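Local coordinates for UBA-domain protein mud1 (Schizosaccharomyces pombe, PDB 1Z96) that recognises and binds polyubiquitin chains through its C-terminal UBA domain and links polyubiquitinated proteins to the 19S proteasome for degradation, at residues I8-L11 against V12-G15. Residues are numbered along the deposited sequence; the frame is centred on the assembly and turned at random. Where two conformers were deposited one is given.
Sequences IAQL and VSMG
Val12 N donates to Ile8 O at 2.8 Å, nearly straight (166°). Residues 8-11 and 12-15 are continuous in the chain and form the last part of helix 4-13 and the turn that follows it. Ser13 N donates to Ala9 O, also at 2.8 Å. The pattern then tightens. Met14 N makes a 3.0 Å bond to Leu11 O, arriving above the carbonyl plane, and has a weak, long bond to Gln10 O. Gly15 takes positive phi (105°), and its N bonds to Val12 O. With these backbone angles a CB would be pressed against the carbonyl oxygen of Met14, and glycine has none. The helix thus finishes in a Schellman motif. In this UBA three-helix bundle this helix end and turn carry part of the ubiquitin-binding surface: Leu11, Met14 and Gly15 are all involved in the interaction with monoubiquitin, and Phe16 lies beside Met14.

Met14 points back at the preceding turn. Its CG is anti to the carbonyl carbon (chi1 -59°) and the chain beyond is extended, which carries the thioether across the Leu11 side chain at a slant. Met14 SD rests 3.9 Å from Leu11 CD2, and CE sits at a similar distance from the same methyl. Leu11, touched by Met14 through CD2, is buried and also packs on Ala21 and Leu25 of helix 18-27 and on Leu32, Ala35 and Ala36 of helix 32-39. One turn apart, the CG2 methyls of Ile8 and Val12 meet loosely at 4.2 Å. On the exposed side, a water lies between Gln10 OE1 and Ser13 OG. This bridge is doubtful, because the water is only 2.4 Å from Gln10 OE1 and Ser13 has a second conformer.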
ATOM      1  N   ILE A   8       2.038  -0.315   4.638  1.00 21.63           N
ATOM      2  CA  ILE A   8       1.012   0.742   4.577  1.00 21.82           C
ATOM      3  C   ILE A   8       1.654   2.111   4.770  1.00 21.80           C
ATOM      4  O   ILE A   8       1.372   3.059   4.036  1.00 22.18           O
ATOM      5  CB  ILE A   8      -0.117   0.517   5.610  1.00 21.44           C
ATOM      6  CG1 ILE A   8      -0.914  -0.740   5.254  1.00 20.92           C
ATOM      7  CG2 ILE A   8      -1.049   1.704   5.609  1.00 21.12           C
ATOM      8  CD1 ILE A   8      -1.811  -1.243   6.389  1.00 22.08           C
ATOM      9  N   ALA A   9       2.522   2.212   5.777  1.00 22.78           N
ATOM     10  CA  ALA A   9       3.246   3.440   6.046  1.00 23.13           C
ATOM     11  C   ALA A   9       4.074   3.923   4.844  1.00 23.92           C
ATOM     12  O   ALA A   9       4.105   5.124   4.561  1.00 24.23           O
ATOM     13  CB  ALA A   9       4.136   3.252   7.270  1.00 24.05           C
ATOM     14  N   GLN A  10       4.725   2.995   4.134  1.00 24.45           N
ATOM     15  CA  GLN A  10       5.452   3.352   2.919  1.00 24.45           C
ATOM     16  C   GLN A  10       4.527   4.015   1.917  1.00 24.06           C
ATOM     17  O   GLN A  10       4.854   5.057   1.329  1.00 23.61           O
ATOM     18  CB  GLN A  10       6.105   2.125   2.264  1.00 25.85           C
ATOM     19  CG  GLN A  10       7.356   1.630   2.929  1.00 29.71           C
ATOM     20  CD  GLN A  10       8.625   2.359   2.427  1.00 34.25           C
ATOM     21  OE1 GLN A  10       8.565   3.517   1.981  1.00 36.84           O
ATOM     22  NE2 GLN A  10       9.762   1.687   2.530  1.00 37.33           N
ATOM     23  N   LEU A  11       3.350   3.431   1.728  1.00 22.99           N
ATOM     24  CA  LEU A  11       2.391   3.992   0.795  1.00 23.25           C
ATOM     25  C   LEU A  11       1.844   5.332   1.279  1.00 23.02           C
ATOM     26  O   LEU A  11       1.696   6.248   0.496  1.00 22.46           O
ATOM     27  CB  LEU A  11       1.252   2.998   0.526  1.00 22.72           C
ATOM     28  CG  LEU A  11       1.674   1.731  -0.216  1.00 22.43           C
ATOM     29  CD1 LEU A  11       0.555   0.737  -0.242  1.00 23.46           C
ATOM     30  CD2 LEU A  11       2.117   2.041  -1.659  1.00 23.47           C
ATOM     31  N   VAL A  12       1.553   5.451   2.568  1.00 23.90           N
ATOM     32  CA  VAL A  12       1.136   6.743   3.124  1.00 24.88           C
ATOM     33  C   VAL A  12       2.229   7.825   2.927  1.00 25.59           C
ATOM     34  O   VAL A  12       1.909   8.987   2.638  1.00 26.02           O
ATOM     35  CB  VAL A  12       0.737   6.618   4.604  1.00 24.85           C
ATOM     36  CG1 VAL A  12       0.454   7.987   5.226  1.00 26.07           C
ATOM     37  CG2 VAL A  12      -0.467   5.734   4.738  1.00 23.40           C
ATOM     38  N   SER A  13       3.496   7.429   3.011  1.00 26.44           N
ATOM     39  CA  SER A  13       4.614   8.361   2.793  0.50 26.72           C
ATOM     40  C   SER A  13       4.674   8.884   1.362  1.00 27.53           C
ATOM     41  O   SER A  13       5.294   9.907   1.105  1.00 28.33           O
ATOM     42  CB  SER A  13       5.961   7.724   3.172  0.50 27.11           C
ATOM     43  OG  SER A  13       6.345   6.683   2.283  0.50 26.00           O
ATOM     44  N   MET A  14       4.042   8.176   0.427  1.00 27.22           N
ATOM     45  CA  MET A  14       3.963   8.611  -0.950  1.00 27.32           C
ATOM     46  C   MET A  14       2.814   9.560  -1.181  1.00 28.16           C
ATOM     47  O   MET A  14       2.630  10.041  -2.298  1.00 30.03           O
ATOM     48  CB  MET A  14       3.730   7.422  -1.865  1.00 26.99           C
ATOM     49  CG  MET A  14       4.777   6.385  -1.794  1.00 25.76           C
ATOM     50  SD  MET A  14       4.361   5.016  -2.847  1.00 26.95           S
ATOM     51  CE  MET A  14       5.604   3.887  -2.333  1.00 26.46           C
ATOM     52  N   GLY A  15       1.994   9.763  -0.159  1.00 27.99           N
ATOM     53  CA  GLY A  15       0.864  10.659  -0.268  1.00 27.82           C
ATOM     54  C   GLY A  15      -0.463   9.949  -0.388  1.00 27.74           C
ATOM     55  O   GLY A  15      -1.484  10.610  -0.519  1.00 28.32           O
TER
HETATM   56  O   HOH W   1       8.731   5.622   3.151  1.00 48.04           O